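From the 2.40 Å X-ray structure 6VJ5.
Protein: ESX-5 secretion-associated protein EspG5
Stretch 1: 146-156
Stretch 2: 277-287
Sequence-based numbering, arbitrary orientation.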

# COMPACT_ATOMS: atom_id res chain seq x y z
N ASP C 146 -21.12 -32.18 4.87
CA ASP C 146 -21.60 -32.29 3.51
C ASP C 146 -22.27 -30.99 3.09
O ASP C 146 -22.31 -30.01 3.84
CB ASP C 146 -22.57 -33.48 3.38
CG ASP C 146 -23.69 -33.43 4.40
OD1 ASP C 146 -23.84 -32.40 5.10
OD2 ASP C 146 -24.42 -34.43 4.52
N SER C 147 -22.81 -30.99 1.88
CA SER C 147 -23.53 -29.81 1.40
C SER C 147 -24.61 -29.40 2.39
O SER C 147 -24.86 -28.21 2.60
CB SER C 147 -24.14 -30.11 0.03
OG SER C 147 -23.21 -30.82 -0.78
N ALA C 148 -25.24 -30.38 3.04
CA ALA C 148 -26.34 -30.09 3.95
C ALA C 148 -25.88 -29.25 5.14
O ALA C 148 -26.57 -28.31 5.55
CB ALA C 148 -26.98 -31.39 4.44
N SER C 149 -24.71 -29.58 5.71
CA SER C 149 -24.20 -28.79 6.83
C SER C 149 -23.99 -27.34 6.42
O SER C 149 -24.33 -26.42 7.18
CB SER C 149 -22.90 -29.41 7.35
OG SER C 149 -22.02 -29.75 6.28
N ILE C 150 -23.43 -27.11 5.23
CA ILE C 150 -23.28 -25.75 4.73
C ILE C 150 -24.64 -25.10 4.55
O ILE C 150 -24.88 -23.97 5.00
CB ILE C 150 -22.47 -25.75 3.42
CG1 ILE C 150 -21.09 -26.38 3.64
CG2 ILE C 150 -22.31 -24.34 2.88
CD1 ILE C 150 -20.29 -26.58 2.36
N ALA C 151 -25.56 -25.80 3.88
CA ALA C 151 -26.90 -25.26 3.67
C ALA C 151 -27.56 -24.88 4.99
O ALA C 151 -28.15 -23.80 5.11
CB ALA C 151 -27.77 -26.27 2.91
N ALA C 152 -27.45 -25.75 6.00
CA ALA C 152 -28.06 -25.46 7.29
C ALA C 152 -27.45 -24.21 7.92
O ALA C 152 -28.16 -23.40 8.53
CB ALA C 152 -27.91 -26.65 8.23
N LEU C 153 -26.13 -24.04 7.78
CA LEU C 153 -25.48 -22.88 8.37
C LEU C 153 -25.93 -21.59 7.70
O LEU C 153 -26.12 -20.57 8.37
CB LEU C 153 -23.96 -23.02 8.27
CG LEU C 153 -23.34 -24.15 9.11
CD1 LEU C 153 -21.86 -24.28 8.77
CD2 LEU C 153 -23.53 -23.90 10.59
N VAL C 154 -26.11 -21.61 6.38
CA VAL C 154 -26.59 -20.42 5.68
C VAL C 154 -28.00 -20.09 6.14
O VAL C 154 -28.31 -18.95 6.49
CB VAL C 154 -26.52 -20.62 4.16
CG1 VAL C 154 -27.06 -19.38 3.45
CG2 VAL C 154 -25.10 -20.94 3.72
N ILE C 155 -28.89 -21.09 6.13
CA ILE C 155 -30.28 -20.87 6.52
C ILE C 155 -30.35 -20.28 7.92
O ILE C 155 -31.08 -19.31 8.18
CB ILE C 155 -31.08 -22.18 6.41
CG1 ILE C 155 -31.15 -22.65 4.96
CG2 ILE C 155 -32.47 -21.98 7.01
CD1 ILE C 155 -31.62 -24.09 4.80
N ASP C 156 -29.61 -20.88 8.87
CA ASP C 156 -29.63 -20.37 10.23
C ASP C 156 -29.21 -18.91 10.28
O ASP C 156 -29.81 -18.11 11.01
CB ASP C 156 -28.72 -21.22 11.12
CG ASP C 156 -29.49 -22.28 11.89
OD1 ASP C 156 -30.67 -22.53 11.56
OD2 ASP C 156 -28.91 -22.87 12.83
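Stretch 2 (277-287) LVQVGVKTVLD

Stretch 2 is helical from its first residue, Leu277, in a helix that begins earlier in the chain. Stretch 1 is helical from Ser147 to Asp156 and continues beyond. The two axes approach to 8.4 Å. Their N-to-C directions differ by 117°, so the helices cross steeply, with a partly antiparallel sense. Early residues of stretch 1 therefore meet the later part of stretch 2, and late residues meet its start. The packing is largely by side chains, with some main-chain atoms involved, and there is no hydrogen bond between the stretches. The contact buries 414 Å² in total.

Asp146 is the N-cap of the first helix and does not touch stretch 2. Asp146 OD1 accepts from Ser149 N at 3.0 Å, a capping bond to an amide in the first turn of the helix.

Ser147 comes first in the contact and is the most covered residue. Its side chain is a knob in a hole formed by Gln279, Val282, Lys283 and Leu286. Ser147 OG lies 3.6 Å from Lys283 CB and 4.3 Å from Leu286 CD1. Ser147 O is 3.7 Å from Val282 CG1. The backbones are close here, with Ser147 CA 5.3 Å from Lys283 CA. The Lys283 side chain is extended through chi3 and runs outward from its helix. Lys283 NZ makes a long salt bridge to Asp287 OD2 at 3.9 Å.

Ala148 lies at the margin. Ala148 CA is 4.1 Å from Gln279 CG. Ser149 makes no contact.

Ile150 points toward stretch 2 and reaches two residues one turn apart. Ile150 CG2 packs on Val282 CG1 at 3.8 Å, and Ile150 CD1 meets Leu286 CD1 at 3.7 Å. All three side chains are buried.

Ala151 is one turn on from Ser147. Ala151 CA is 5.3 Å from Gln279 CA, matching the Ser147 and Lys283 pair one turn further along stretch 2. The Ala151 methyl lies directly against the backbone of the other helix. Ala151 CB lies 3.8 Å from Gln279 CA, 3.9 Å from Val282 CG2 and 4.1 Å from Val278 O. Val278 O is already engaged within its own helix, accepting from Val282 N at 3.1 Å.

Ala152 points away, and Leu153 is out of reach. Val154 points toward stretch 2, but its nearest side-chain approach is Val154 CG2 to Val282 CG2, 5.1 Å.

Ile155 makes the last contact. Ile155 CD1 packs on Val278 CG1 at 3.8 Å. Asp156 lies beyond the contact, as does Leu277 on the other helix.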

# COMPACT_ATOMS: atom_id res chain seq x y z
N LEU C 277 -34.25 -27.91 -1.46
CA LEU C 277 -33.74 -27.24 -2.65
C LEU C 277 -32.61 -26.28 -2.32
O LEU C 277 -31.71 -26.08 -3.14
CB LEU C 277 -34.88 -26.51 -3.36
CG LEU C 277 -35.88 -27.43 -4.04
CD1 LEU C 277 -37.10 -26.65 -4.50
CD2 LEU C 277 -35.25 -28.15 -5.23
N VAL C 278 -32.64 -25.68 -1.13
CA VAL C 278 -31.49 -24.89 -0.68
C VAL C 278 -30.27 -25.80 -0.53
O VAL C 278 -29.14 -25.39 -0.80
CB VAL C 278 -31.82 -24.15 0.62
CG1 VAL C 278 -30.58 -23.46 1.17
CG2 VAL C 278 -32.93 -23.15 0.39
N GLN C 279 -30.49 -27.03 -0.07
CA GLN C 279 -29.40 -28.01 -0.04
C GLN C 279 -28.95 -28.36 -1.45
O GLN C 279 -27.74 -28.51 -1.70
CB GLN C 279 -29.85 -29.26 0.71
CG GLN C 279 -28.86 -30.43 0.72
CD GLN C 279 -29.01 -31.33 -0.50
OE1 GLN C 279 -28.03 -31.63 -1.18
NE2 GLN C 279 -30.23 -31.77 -0.77
N VAL C 280 -29.89 -28.48 -2.39
CA VAL C 280 -29.51 -28.76 -3.78
C VAL C 280 -28.71 -27.61 -4.36
O VAL C 280 -27.78 -27.81 -5.14
CB VAL C 280 -30.76 -29.06 -4.62
CG1 VAL C 280 -30.39 -29.18 -6.10
CG2 VAL C 280 -31.45 -30.32 -4.13
N GLY C 281 -29.06 -26.37 -3.99
CA GLY C 281 -28.37 -25.23 -4.54
C GLY C 281 -26.94 -25.11 -4.04
O GLY C 281 -26.03 -24.79 -4.81
N VAL C 282 -26.73 -25.37 -2.75
CA VAL C 282 -25.38 -25.36 -2.19
C VAL C 282 -24.53 -26.41 -2.88
O VAL C 282 -23.40 -26.15 -3.30
CB VAL C 282 -25.43 -25.57 -0.67
CG1 VAL C 282 -24.02 -25.82 -0.13
CG2 VAL C 282 -26.08 -24.37 0.01
N LYS C 283 -25.06 -27.63 -3.00
CA LYS C 283 -24.34 -28.69 -3.68
C LYS C 283 -23.99 -28.29 -5.11
O LYS C 283 -22.89 -28.58 -5.60
CB LYS C 283 -25.16 -29.97 -3.68
CG LYS C 283 -24.44 -31.17 -4.27
CD LYS C 283 -25.37 -32.36 -4.44
CE LYS C 283 -24.62 -33.56 -5.00
NZ LYS C 283 -23.62 -34.08 -4.02
N THR C 284 -24.92 -27.62 -5.80
CA THR C 284 -24.69 -27.24 -7.19
C THR C 284 -23.59 -26.19 -7.30
O THR C 284 -22.87 -26.16 -8.30
CB THR C 284 -25.98 -26.72 -7.81
OG1 THR C 284 -26.98 -27.75 -7.79
CG2 THR C 284 -25.75 -26.27 -9.24
N VAL C 285 -23.47 -25.32 -6.30
CA VAL C 285 -22.35 -24.39 -6.25
C VAL C 285 -21.04 -25.16 -6.14
O VAL C 285 -20.10 -24.93 -6.90
CB VAL C 285 -22.54 -23.41 -5.08
CG1 VAL C 285 -21.25 -22.64 -4.83
CG2 VAL C 285 -23.70 -22.47 -5.35
N LEU C 286 -20.98 -26.09 -5.18
CA LEU C 286 -19.73 -26.80 -4.92
C LEU C 286 -19.35 -27.73 -6.06
O LEU C 286 -18.16 -27.96 -6.30
CB LEU C 286 -19.86 -27.59 -3.62
CG LEU C 286 -20.09 -26.75 -2.37
CD1 LEU C 286 -20.34 -27.62 -1.14
CD2 LEU C 286 -18.91 -25.80 -2.13
N ASP C 287 -20.34 -28.26 -6.78
CA ASP C 287 -20.03 -29.16 -7.89
C ASP C 287 -19.65 -28.42 -9.16
O ASP C 287 -19.26 -29.07 -10.14
CB ASP C 287 -21.21 -30.09 -8.15
CG ASP C 287 -21.45 -31.06 -7.00
OD1 ASP C 287 -20.51 -31.31 -6.23
OD2 ASP C 287 -22.58 -31.58 -6.88